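Local coordinates for glucocorticoid Modulatory Element Binding protein-1 (PDB 1OQJ) that binds glucocorticoid modulatory elements in promoter DNA, here represented by its zinc-containing SAND domain, and raises transcriptional sensitivity to low glucocorticoid concentrations, at residues Y10-C14 and A63-G67; S17-L22 and C35-N39; M6-Y10 and L21-K25. One frame throughout, in Å; residues are numbered along the deposited sequence.

Contact 1: residues Y10-C14 and A63-G67; sequences YPITC and AIRLG
In this SAND domain, an alpha-beta fold that binds DNA, the edge strand 9-14 of the four-stranded antiparallel sheet meets the short extended run that follows helix 60-63. The two segments run 136° apart end to end and are joined by a single antiparallel bridge. Ala63, still helical, sets its CB 4.2 Å from Cys14 SG; that cysteine, chi1 t, also touches Lys54, a DNA-binding residue. At Ile64 the chain leaves helical phi/psi for -85/137. Ile64 CA lies 3.4 Å from Thr13 O in a CA-H...O contact, and the Ile64 side chain (m, t) brings CG2 to 3.9 Å from Ile12 CD1, while helix 45-51 packs on it too. Arg65 forms the hydrogen-bonded pair with Thr13, CA to CA 5.2 Å: Arg65 N donates to Thr13 O at 2.8 Å, and Thr13 N donates to Arg65 O at 2.9 Å. The arginine NH1 is hydrogen-bonded to Gly68 O. Leu66, extended at -130/113 with both chi angles t, sits across from Ile12 at 4.6 Å between CA atoms; its CD1 reaches Tyr10 CB at 3.7 Å and its CG comes 4.2 Å from Ile12 CG2. Gly67 turns with positive phi (63/29), and one water links the two segments beyond the bridge, accepting from Gly67 N at 3.0 Å and donating to Pro11 O at 2.8 Å.

Contact 2: residues S17-L22 and C35-N39; sequences SKAILL and CVKFN
Three backbone hydrogen bonds hold these antiparallel strands together, the central pairing of the SAND domain's four-stranded sheet: Lys37 N to Ile20 O at 2.8 Å, Ile20 N to Lys37 O at 3.0 Å, and Leu22 N to Cys35 O at 2.9 Å. Ile20 and Lys37 are thus a hydrogen-bonded pair (CA-CA 5.0 Å), Leu21 and Val36 the adjoining non-hydrogen-bonded pair (CA-CA 4.7 Å). The axes of 17-22 and 36-38 approach to 4.6 Å at 148°. Leu21 (t, p) and Val36 share one face, Leu21 CD1 4.2 Å from Val36 CG2 and 3.9 Å from Cys35 SG, while Ala19 CB points at the neighbouring strand, 3.6 Å from Val36 CG1. Phe38, chi1 t, lays its ring beside the start of strand 17-22, CD1 4.0 Å from Ala19 CB, its edge meeting Lys18 O. Cys35 and Val36 both face Ile43 of the next strand, 41-43, a classic beta bulge. Strand 9-14 flanks 17-22, and helix 45-51 packs on Ala19, Cys35 and Phe38, Phe48 edge-to-face with the Phe38 ring.

Contact 3: residues M6-Y10 and L21-K25; sequences MEIAY and LLWKK
This is the open end of the beta hairpin formed by strands 9-14 and 17-22, where the antiparallel ladder passes into a turn. Tyr10 and Leu21 are a hydrogen-bonded pair (CA-CA 5.2 Å): Leu21 N donates to Tyr10 O at 2.9 Å and Tyr10 N to Leu21 O at 3.0 Å. Ala9 and Leu22 follow as a non-hydrogen-bonded pair (CA-CA 4.5 Å), with Ala9 CB 4.1 Å from Leu22 CD2. Residues 23-25 take helical phi/psi, and Lys25 N makes a weak bond of 3.1 Å to Leu22 O. Trp23 N donates to Ile8 O at 3.0 Å; that carbonyl also accepts at 2.7 Å from a water, which accepts from Lys24 N at 2.9 Å and donates to Glu7 OE2 at 2.7 Å. The indole packs CE3 4.0 Å from Ile8 CG2, its NE1 satisfied by Asp81 O and its ring edge-to-face with Tyr83, towards the zinc-binding part of the chain. On the exposed side, a second water bridges Lys25 NZ (2.8 Å) and Glu7 OE1 (3.1 Å). Glu7 (t, p) and Lys25 also meet directly in a salt bridge: Lys25 NZ bonds weakly to Glu7 OE1 at 3.3 Å and firmly to Glu7 OE2 at 2.8 Å.

How the contacts relate
All three contacts belong to one SAND domain and meet on strands 9-14 and 17-22. Contact 3 pairs these two strands at the hairpin's open end; contact 2 adds 36-38 on the far side of 17-22, and contact 1 brings 63-67 against 9-14. Centres lie about 9 Å apart for contacts 1 and 2, about 10 Å for contacts 2 and 3, and about 13 Å for contacts 1 and 3. Tyr10 serves contacts 1 and 3, Leu21 and Leu22 serve 2 and 3, and Ile12 CG2 packs 3.9 Å from Leu21 CB. Along the chain the sheet comes first and 63-67 last, so contact 1 ties the sheet to the region carrying DNA-binding Lys61 and Arg72.

Contact 1: residues Y10-C14 and A63-G67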
loop_
_atom_site.group_PDB
_atom_site.type_symbol
_atom_site.label_atom_id
_atom_site.label_comp_id
_atom_site.label_asym_id
_atom_site.label_seq_id
_atom_site.Cartn_x
_atom_site.Cartn_y
_atom_site.Cartn_z
ATOM N N TYR A 10 -4.377 6.600 5.038
ATOM C CA TYR A 10 -5.408 6.618 4.007
ATOM C C TYR A 10 -6.210 5.329 4.038
ATOM O O TYR A 10 -5.657 4.250 4.263
ATOM C CB TYR A 10 -4.807 6.751 2.606
ATOM C CG TYR A 10 -4.146 8.072 2.327
ATOM C CD1 TYR A 10 -2.785 8.248 2.543
ATOM C CD2 TYR A 10 -4.886 9.151 1.853
ATOM C CE1 TYR A 10 -2.169 9.471 2.293
ATOM C CE2 TYR A 10 -4.287 10.377 1.601
ATOM C CZ TYR A 10 -2.928 10.530 1.823
ATOM O OH TYR A 10 -2.328 11.746 1.584
ATOM N N PRO A 11 -7.528 5.428 3.834
ATOM C CA PRO A 11 -8.372 4.234 3.829
ATOM C C PRO A 11 -8.165 3.559 2.473
ATOM O O PRO A 11 -8.218 4.223 1.430
ATOM C CB PRO A 11 -9.780 4.807 3.992
ATOM C CG PRO A 11 -9.684 6.121 3.268
ATOM C CD PRO A 11 -8.339 6.654 3.729
ATOM N N ILE A 12 -7.906 2.254 2.485
ATOM C CA ILE A 12 -7.694 1.518 1.242
ATOM C C ILE A 12 -8.571 0.277 1.197
ATOM O O ILE A 12 -9.166 -0.117 2.202
ATOM C CB ILE A 12 -6.217 1.076 1.078
ATOM C CG1 ILE A 12 -5.800 0.165 2.238
ATOM C CG2 ILE A 12 -5.313 2.310 0.991
ATOM C CD1 ILE A 12 -4.409 -0.444 2.083
ATOM N N THR A 13 -8.657 -0.329 0.018
ATOM C CA THR A 13 -9.442 -1.540 -0.160
ATOM C C THR A 13 -8.737 -2.480 -1.122
ATOM O O THR A 13 -7.797 -2.100 -1.823
ATOM C CB THR A 13 -10.837 -1.255 -0.758
ATOM O OG1 THR A 13 -10.691 -0.746 -2.092
ATOM C CG2 THR A 13 -11.590 -0.244 0.092
ATOM N N CYS A 14 -9.187 -3.725 -1.120
ATOM C CA CYS A 14 -8.685 -4.743 -2.029
ATOM C C CYS A 14 -9.833 -5.726 -2.077
ATOM O O CYS A 14 -10.185 -6.322 -1.063
ATOM C CB CYS A 14 -7.426 -5.426 -1.505
ATOM S SG CYS A 14 -6.778 -6.614 -2.713
ATOM N N ALA A 63 -3.843 -4.119 -7.329
ATOM C CA ALA A 63 -4.856 -4.847 -6.566
ATOM C C ALA A 63 -5.432 -3.971 -5.454
ATOM O O ALA A 63 -6.621 -4.040 -5.147
ATOM C CB ALA A 63 -4.249 -6.110 -5.966
ATOM N N ILE A 64 -4.576 -3.157 -4.842
ATOM C CA ILE A 64 -5.015 -2.260 -3.778
ATOM C C ILE A 64 -5.548 -0.970 -4.385
ATOM O O ILE A 64 -4.949 -0.414 -5.305
ATOM C CB ILE A 64 -3.856 -1.907 -2.827
ATOM C CG1 ILE A 64 -3.340 -3.176 -2.146
ATOM C CG2 ILE A 64 -4.319 -0.893 -1.783
ATOM C CD1 ILE A 64 -2.187 -2.930 -1.185
ATOM N N ARG A 65 -6.672 -0.494 -3.861
ATOM C CA ARG A 65 -7.281 0.736 -4.349
ATOM C C ARG A 65 -7.449 1.743 -3.214
ATOM O O ARG A 65 -7.568 1.375 -2.047
ATOM C CB ARG A 65 -8.643 0.440 -4.985
ATOM C CG ARG A 65 -8.558 -0.310 -6.310
ATOM C CD ARG A 65 -9.941 -0.677 -6.837
ATOM N NE ARG A 65 -9.869 -1.490 -8.052
ATOM C CZ ARG A 65 -9.664 -1.005 -9.274
ATOM N NH1 ARG A 65 -9.513 0.299 -9.461
ATOM N NH2 ARG A 65 -9.606 -1.827 -10.313
ATOM N N LEU A 66 -7.435 3.019 -3.573
ATOM C CA LEU A 66 -7.604 4.097 -2.616
ATOM C C LEU A 66 -8.684 4.956 -3.266
ATOM O O LEU A 66 -8.471 5.537 -4.326
ATOM C CB LEU A 66 -6.283 4.853 -2.462
ATOM C CG LEU A 66 -6.115 5.771 -1.253
ATOM C CD1 LEU A 66 -4.635 6.019 -1.015
ATOM C CD2 LEU A 66 -6.856 7.076 -1.482
ATOM N N GLY A 67 -9.858 5.000 -2.649
ATOM C CA GLY A 67 -10.949 5.755 -3.234
ATOM C C GLY A 67 -11.340 5.167 -4.581
ATOM O O GLY A 67 -11.802 5.883 -5.471
HETATM O O HOH W 1 -10.491 3.588 -0.045
#

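Contact 2: residues S17-L22 and C35-N39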
loop_
_atom_site.group_PDB
_atom_site.type_symbol
_atom_site.label_atom_id
_atom_site.label_comp_id
_atom_site.label_asym_id
_atom_site.label_seq_id
_atom_site.Cartn_x
_atom_site.Cartn_y
_atom_site.Cartn_z
ATOM N N SER A 17 -12.366 -6.178 0.865
ATOM C CA SER A 17 -11.706 -5.986 2.154
ATOM C C SER A 17 -11.255 -4.539 2.350
ATOM O O SER A 17 -10.804 -3.886 1.404
ATOM C CB SER A 17 -10.492 -6.912 2.271
ATOM O OG SER A 17 -10.882 -8.278 2.244
ATOM N N LYS A 18 -11.377 -4.049 3.582
ATOM C CA LYS A 18 -10.982 -2.684 3.924
ATOM C C LYS A 18 -9.820 -2.690 4.907
ATOM O O LYS A 18 -9.753 -3.532 5.804
ATOM C CB LYS A 18 -12.152 -1.924 4.558
ATOM C CG LYS A 18 -13.331 -1.690 3.626
ATOM C CD LYS A 18 -14.404 -0.828 4.280
ATOM C CE LYS A 18 -15.114 -1.557 5.407
ATOM N NZ LYS A 18 -16.179 -0.709 6.018
ATOM N N ALA A 19 -8.911 -1.739 4.741
ATOM C CA ALA A 19 -7.761 -1.625 5.623
ATOM C C ALA A 19 -7.305 -0.177 5.653
ATOM O O ALA A 19 -7.900 0.684 4.996
ATOM C CB ALA A 19 -6.635 -2.531 5.142
ATOM N N ILE A 20 -6.258 0.087 6.426
ATOM C CA ILE A 20 -5.723 1.437 6.553
ATOM C C ILE A 20 -4.235 1.450 6.244
ATOM O O ILE A 20 -3.465 0.687 6.823
ATOM C CB ILE A 20 -5.935 1.975 7.984
ATOM C CG1 ILE A 20 -7.428 1.989 8.311
ATOM C CG2 ILE A 20 -5.355 3.379 8.117
ATOM C CD1 ILE A 20 -7.731 2.389 9.739
ATOM N N LEU A 21 -3.837 2.315 5.318
ATOM C CA LEU A 21 -2.432 2.441 4.948
ATOM C C LEU A 21 -1.790 3.529 5.807
ATOM O O LEU A 21 -2.227 4.676 5.771
ATOM C CB LEU A 21 -2.308 2.831 3.467
ATOM C CG LEU A 21 -0.893 3.076 2.924
ATOM C CD1 LEU A 21 -0.130 1.764 2.879
ATOM C CD2 LEU A 21 -0.967 3.679 1.525
ATOM N N LEU A 22 -0.776 3.166 6.592
ATOM C CA LEU A 22 -0.068 4.150 7.415
ATOM C C LEU A 22 0.974 4.728 6.463
ATOM O O LEU A 22 1.988 4.090 6.167
ATOM C CB LEU A 22 0.593 3.471 8.618
ATOM C CG LEU A 22 -0.368 2.677 9.507
ATOM C CD1 LEU A 22 0.380 2.189 10.736
ATOM C CD2 LEU A 22 -1.558 3.543 9.915
ATOM N N CYS A 35 2.953 -1.931 6.730
ATOM C CA CYS A 35 2.412 -0.582 6.722
ATOM C C CYS A 35 0.899 -0.545 6.542
ATOM O O CYS A 35 0.313 0.523 6.374
ATOM C CB CYS A 35 3.075 0.225 5.602
ATOM S SG CYS A 35 2.849 -0.456 3.933
ATOM N N VAL A 36 0.268 -1.712 6.576
ATOM C CA VAL A 36 -1.177 -1.795 6.415
ATOM C C VAL A 36 -1.836 -2.331 7.680
ATOM O O VAL A 36 -1.477 -3.404 8.160
ATOM C CB VAL A 36 -1.553 -2.727 5.245
ATOM C CG1 VAL A 36 -3.061 -2.899 5.174
ATOM C CG2 VAL A 36 -1.021 -2.160 3.936
ATOM N N LYS A 37 -2.790 -1.581 8.225
ATOM C CA LYS A 37 -3.497 -2.030 9.419
ATOM C C LYS A 37 -4.748 -2.765 8.942
ATOM O O LYS A 37 -5.602 -2.187 8.263
ATOM C CB LYS A 37 -3.870 -0.838 10.305
ATOM C CG LYS A 37 -4.509 -1.214 11.643
ATOM C CD LYS A 37 -4.700 0.016 12.528
ATOM C CE LYS A 37 -5.383 -0.339 13.843
ATOM N NZ LYS A 37 -6.802 -0.772 13.657
ATOM N N PHE A 38 -4.835 -4.046 9.289
ATOM C CA PHE A 38 -5.951 -4.895 8.895
ATOM C C PHE A 38 -6.324 -5.751 10.099
ATOM O O PHE A 38 -5.516 -6.553 10.570
ATOM C CB PHE A 38 -5.514 -5.779 7.724
ATOM C CG PHE A 38 -6.618 -6.598 7.127
ATOM C CD1 PHE A 38 -7.794 -5.998 6.689
ATOM C CD2 PHE A 38 -6.460 -7.970 6.958
ATOM C CE1 PHE A 38 -8.804 -6.755 6.081
ATOM C CE2 PHE A 38 -7.460 -8.736 6.353
ATOM C CZ PHE A 38 -8.633 -8.124 5.914
ATOM N N ASN A 39 -7.544 -5.567 10.594
ATOM C CA ASN A 39 -8.027 -6.292 11.765
ATOM C C ASN A 39 -7.095 -6.112 12.961
ATOM O O ASN A 39 -6.772 -7.059 13.684
ATOM C CB ASN A 39 -8.228 -7.773 11.438
ATOM C CG ASN A 39 -9.376 -7.991 10.475
ATOM O OD1 ASN A 39 -10.414 -7.334 10.580
ATOM N ND2 ASN A 39 -9.204 -8.914 9.537
#

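Contact 3: residues M6-Y10 and L21-K25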
loop_
_atom_site.group_PDB
_atom_site.type_symbol
_atom_site.label_atom_id
_atom_site.label_comp_id
_atom_site.label_asym_id
_atom_site.label_seq_id
_atom_site.Cartn_x
_atom_site.Cartn_y
_atom_site.Cartn_z
ATOM N N MET A 6 0.204 13.079 14.819
ATOM C CA MET A 6 -0.853 12.264 14.235
ATOM C C MET A 6 -0.261 11.251 13.267
ATOM O O MET A 6 0.789 11.490 12.673
ATOM C CB MET A 6 -1.860 13.151 13.499
ATOM C CG MET A 6 -2.639 14.086 14.406
ATOM S SD MET A 6 -3.745 15.164 13.486
ATOM C CE MET A 6 -2.706 16.621 13.284
ATOM N N GLU A 7 -0.934 10.114 13.115
ATOM C CA GLU A 7 -0.465 9.077 12.205
ATOM C C GLU A 7 -1.163 9.267 10.859
ATOM O O GLU A 7 -2.294 8.818 10.665
ATOM C CB GLU A 7 -0.782 7.691 12.775
ATOM C CG GLU A 7 -0.125 6.529 12.033
ATOM C CD GLU A 7 1.379 6.470 12.237
ATOM O OE1 GLU A 7 1.832 6.651 13.388
ATOM O OE2 GLU A 7 2.112 6.223 11.256
ATOM N N ILE A 8 -0.489 9.948 9.939
ATOM C CA ILE A 8 -1.044 10.202 8.614
ATOM C C ILE A 8 -1.345 8.879 7.931
ATOM O O ILE A 8 -0.489 7.990 7.863
ATOM C CB ILE A 8 -0.062 11.017 7.749
ATOM C CG1 ILE A 8 0.261 12.340 8.448
ATOM C CG2 ILE A 8 -0.670 11.291 6.381
ATOM C CD1 ILE A 8 -0.952 13.207 8.698
ATOM N N ALA A 9 -2.560 8.752 7.408
ATOM C CA ALA A 9 -2.973 7.507 6.775
ATOM C C ALA A 9 -4.034 7.697 5.708
ATOM O O ALA A 9 -4.530 8.802 5.491
ATOM C CB ALA A 9 -3.494 6.559 7.848
ATOM N N TYR A 10 -4.377 6.600 5.038
ATOM C CA TYR A 10 -5.408 6.618 4.007
ATOM C C TYR A 10 -6.210 5.329 4.038
ATOM O O TYR A 10 -5.657 4.250 4.263
ATOM C CB TYR A 10 -4.807 6.751 2.606
ATOM C CG TYR A 10 -4.146 8.072 2.327
ATOM C CD1 TYR A 10 -2.785 8.248 2.543
ATOM C CD2 TYR A 10 -4.886 9.151 1.853
ATOM C CE1 TYR A 10 -2.169 9.471 2.293
ATOM C CE2 TYR A 10 -4.287 10.377 1.601
ATOM C CZ TYR A 10 -2.928 10.530 1.823
ATOM O OH TYR A 10 -2.328 11.746 1.584
ATOM N N LEU A 21 -3.837 2.315 5.318
ATOM C CA LEU A 21 -2.432 2.441 4.948
ATOM C C LEU A 21 -1.790 3.529 5.807
ATOM O O LEU A 21 -2.227 4.676 5.771
ATOM C CB LEU A 21 -2.308 2.831 3.467
ATOM C CG LEU A 21 -0.893 3.076 2.924
ATOM C CD1 LEU A 21 -0.130 1.764 2.879
ATOM C CD2 LEU A 21 -0.967 3.679 1.525
ATOM N N LEU A 22 -0.776 3.166 6.592
ATOM C CA LEU A 22 -0.068 4.150 7.415
ATOM C C LEU A 22 0.974 4.728 6.463
ATOM O O LEU A 22 1.988 4.090 6.167
ATOM C CB LEU A 22 0.593 3.471 8.618
ATOM C CG LEU A 22 -0.368 2.677 9.507
ATOM C CD1 LEU A 22 0.380 2.189 10.736
ATOM C CD2 LEU A 22 -1.558 3.543 9.915
ATOM N N TRP A 23 0.723 5.945 5.988
ATOM C CA TRP A 23 1.589 6.567 4.994
ATOM C C TRP A 23 3.081 6.682 5.266
ATOM O O TRP A 23 3.886 6.368 4.388
ATOM C CB TRP A 23 1.045 7.941 4.604
ATOM C CG TRP A 23 1.827 8.560 3.480
ATOM C CD1 TRP A 23 1.965 8.077 2.210
ATOM C CD2 TRP A 23 2.624 9.749 3.547
ATOM N NE1 TRP A 23 2.804 8.894 1.482
ATOM C CE2 TRP A 23 3.221 9.927 2.281
ATOM C CE3 TRP A 23 2.892 10.682 4.558
ATOM C CZ2 TRP A 23 4.071 11.001 1.999
ATOM C CZ3 TRP A 23 3.738 11.755 4.276
ATOM C CH2 TRP A 23 4.317 11.902 3.006
ATOM N N LYS A 24 3.471 7.140 6.448
ATOM C CA LYS A 24 4.898 7.261 6.710
ATOM C C LYS A 24 5.597 5.908 6.811
ATOM O O LYS A 24 6.809 5.829 6.634
ATOM C CB LYS A 24 5.150 8.116 7.955
ATOM C CG LYS A 24 4.774 9.581 7.719
ATOM C CD LYS A 24 5.253 10.497 8.826
ATOM C CE LYS A 24 4.786 11.920 8.566
ATOM N NZ LYS A 24 5.150 12.845 9.675
ATOM N N LYS A 25 4.835 4.846 7.073
ATOM C CA LYS A 25 5.406 3.498 7.151
ATOM C C LYS A 25 5.472 2.866 5.754
ATOM O O LYS A 25 6.084 1.813 5.565
ATOM C CB LYS A 25 4.562 2.599 8.064
ATOM C CG LYS A 25 4.869 2.714 9.549
ATOM C CD LYS A 25 4.638 4.104 10.090
ATOM C CE LYS A 25 4.911 4.136 11.588
ATOM N NZ LYS A 25 4.646 5.479 12.168
HETATM O O HOH W 2 1.940 7.501 8.919
HETATM O O HOH W 3 3.894 4.819 14.788
#